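Local coordinates for protein hypoxanthine phosphoribosyltransferase (Leishmania donovani, PDB 7CMJ) that converts hypoxanthine and guanine to IMP and GMP by transferring the 5-phosphoribosyl group from 5-phosphoribosylpyrophosphate in purine salvage, at residues 122-127 with 150-155. Sequence-based numbering, arbitrary orientation.
Sequences LIVEDI and KTVVLL. With BA (barium ion), chain D.
Val152 meets Leu122 and Val124 on one face of two neighbouring parallel strands, which helix 131-142 joins as a beta-alpha-beta crossover in the central sheet of the phosphoribosyltransferase fold. Val152 CG1 sits between its own backbone N and carbonyl carbon (chi1 61°), a rotation that turns it toward the other strand. There it meets Val124 CG2 at 3.7 Å, with the two side chains side by side and pointing the same way. Leu122 crosses Val152 at about a right angle and touches CG1 with its CD2; its other methyl, CD1, reaches Lys150 CB at 3.5 Å. Phe71 and Leu75 of helix 69-81 cover this apolar face. On the opposite face Ile123 CB meets Thr151 CG2, while Thr151 OG1 hydrogen-bonds to Leu166 O. Between the faces runs a ladder of backbone hydrogen bonds, including Val152 N to Ile123 O and Glu125 N to Val152 O, both 2.9 Å. At the corners the chain turns at Asp126 and Leu154, Leu155 N hydrogen-bonds to Asp126 O at 2.8 Å, and Ile127 CG1 packs on Leu155 CB. Glu125 and Asp126, part of the probable GMP site, bind the barium ion at the corner. Glu125, bent at chi2 (-72°), brings OE1 within 2.4 Å of the barium, and Asp126 OD2 binds it at 2.5 Å.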
loop_
_atom_site.group_PDB
_atom_site.type_symbol
_atom_site.label_atom_id
_atom_site.label_comp_id
_atom_site.label_asym_id
_atom_site.label_seq_id
_atom_site.Cartn_x
_atom_site.Cartn_y
_atom_site.Cartn_z
ATOM N N LEU A 122 11.767 6.136 17.029
ATOM C CA LEU A 122 12.372 7.388 16.617
ATOM C C LEU A 122 11.978 7.631 15.166
ATOM O O LEU A 122 12.368 6.867 14.278
ATOM C CB LEU A 122 13.883 7.325 16.788
ATOM C CG LEU A 122 14.622 8.658 16.761
ATOM C CD1 LEU A 122 14.070 9.547 17.854
ATOM C CD2 LEU A 122 16.132 8.417 16.939
ATOM N N ILE A 123 11.171 8.662 14.927
ATOM C CA ILE A 123 10.819 9.053 13.565
ATOM C C ILE A 123 12.037 9.729 12.946
ATOM O O ILE A 123 12.554 10.713 13.490
ATOM C CB ILE A 123 9.598 9.986 13.547
ATOM C CG1 ILE A 123 8.362 9.266 14.076
ATOM C CG2 ILE A 123 9.337 10.502 12.143
ATOM C CD1 ILE A 123 7.127 10.142 14.138
ATOM N N VAL A 124 12.507 9.198 11.818
ATOM C CA VAL A 124 13.698 9.712 11.152
ATOM C C VAL A 124 13.287 10.603 9.988
ATOM O O VAL A 124 12.646 10.148 9.035
ATOM C CB VAL A 124 14.615 8.585 10.675
ATOM C CG1 VAL A 124 15.817 9.184 9.932
ATOM C CG2 VAL A 124 15.052 7.747 11.860
ATOM N N GLU A 125 13.687 11.865 10.054
ATOM C CA GLU A 125 13.368 12.845 9.034
ATOM C C GLU A 125 14.633 13.563 8.563
ATOM O O GLU A 125 15.577 13.781 9.331
ATOM C CB GLU A 125 12.330 13.870 9.557
ATOM C CG GLU A 125 10.894 13.472 9.313
ATOM C CD GLU A 125 10.521 13.578 7.848
ATOM O OE1 GLU A 125 11.427 13.921 7.062
ATOM O OE2 GLU A 125 9.345 13.325 7.485
ATOM N N ASP A 126 14.627 13.938 7.281
ATOM C CA ASP A 126 15.697 14.755 6.718
ATOM C C ASP A 126 15.494 16.242 7.045
ATOM O O ASP A 126 16.427 16.920 7.477
ATOM C CB ASP A 126 15.773 14.514 5.202
ATOM C CG ASP A 126 14.441 14.721 4.525
ATOM O OD1 ASP A 126 14.328 14.573 3.285
ATOM O OD2 ASP A 126 13.488 15.044 5.264
ATOM N N ILE A 127 14.279 16.758 6.830
ATOM C CA ILE A 127 13.882 18.128 7.134
ATOM C C ILE A 127 12.436 18.096 7.602
ATOM O O ILE A 127 11.646 17.261 7.152
ATOM C CB ILE A 127 13.966 19.063 5.910
ATOM C CG1 ILE A 127 15.356 19.081 5.329
ATOM C CG2 ILE A 127 13.567 20.510 6.265
ATOM C CD1 ILE A 127 15.315 19.476 3.910
ATOM N N LYS A 150 9.923 9.647 19.851
ATOM C CA LYS A 150 10.768 10.824 19.652
ATOM C C LYS A 150 11.067 10.987 18.164
ATOM O O LYS A 150 10.852 10.073 17.361
ATOM C CB LYS A 150 12.075 10.730 20.457
ATOM C CG LYS A 150 11.897 10.674 21.971
ATOM C CD LYS A 150 11.450 12.014 22.522
ATOM C CE LYS A 150 10.792 11.886 23.897
ATOM N NZ LYS A 150 11.773 11.703 25.011
ATOM N N THR A 151 11.573 12.162 17.790
ATOM C CA THR A 151 11.920 12.450 16.400
ATOM C C THR A 151 13.379 12.893 16.277
ATOM O O THR A 151 13.913 13.583 17.159
ATOM C CB THR A 151 11.022 13.547 15.804
ATOM O OG1 THR A 151 11.316 14.801 16.440
ATOM C CG2 THR A 151 9.545 13.211 15.990
ATOM N N VAL A 152 14.015 12.512 15.169
ATOM C CA VAL A 152 15.358 12.975 14.841
ATOM C C VAL A 152 15.313 13.598 13.456
ATOM O O VAL A 152 14.850 12.969 12.495
ATOM C CB VAL A 152 16.407 11.848 14.900
ATOM C CG1 VAL A 152 16.086 10.720 13.893
ATOM C CG2 VAL A 152 17.797 12.430 14.642
ATOM N N VAL A 153 15.778 14.837 13.356
ATOM C CA VAL A 153 15.735 15.590 12.110
ATOM C C VAL A 153 17.157 15.958 11.739
ATOM O O VAL A 153 17.884 16.524 12.558
ATOM C CB VAL A 153 14.851 16.846 12.225
ATOM C CG1 VAL A 153 14.419 17.299 10.827
ATOM C CG2 VAL A 153 13.642 16.559 13.097
ATOM N N LEU A 154 17.557 15.629 10.508
ATOM C CA LEU A 154 18.946 15.857 10.136
ATOM C C LEU A 154 19.208 17.345 9.962
ATOM O O LEU A 154 20.154 17.886 10.531
ATOM C CB LEU A 154 19.305 15.084 8.860
ATOM C CG LEU A 154 20.658 15.562 8.319
ATOM C CD1 LEU A 154 21.794 14.948 9.161
ATOM C CD2 LEU A 154 20.813 15.213 6.842
ATOM N N LEU A 155 18.346 18.024 9.242
ATOM C CA LEU A 155 18.458 19.446 8.987
ATOM C C LEU A 155 17.373 20.180 9.767
ATOM O O LEU A 155 16.193 20.118 9.404
ATOM C CB LEU A 155 18.320 19.728 7.497
ATOM C CG LEU A 155 19.447 19.228 6.611
ATOM C CD1 LEU A 155 19.224 19.787 5.219
ATOM C CD2 LEU A 155 20.822 19.643 7.165
HETATM BA BA BA D . 11.275 14.093 4.656
HETATM O O HOH W 1 10.660 16.468 5.108
HETATM O O HOH W 2 12.382 11.468 4.859
#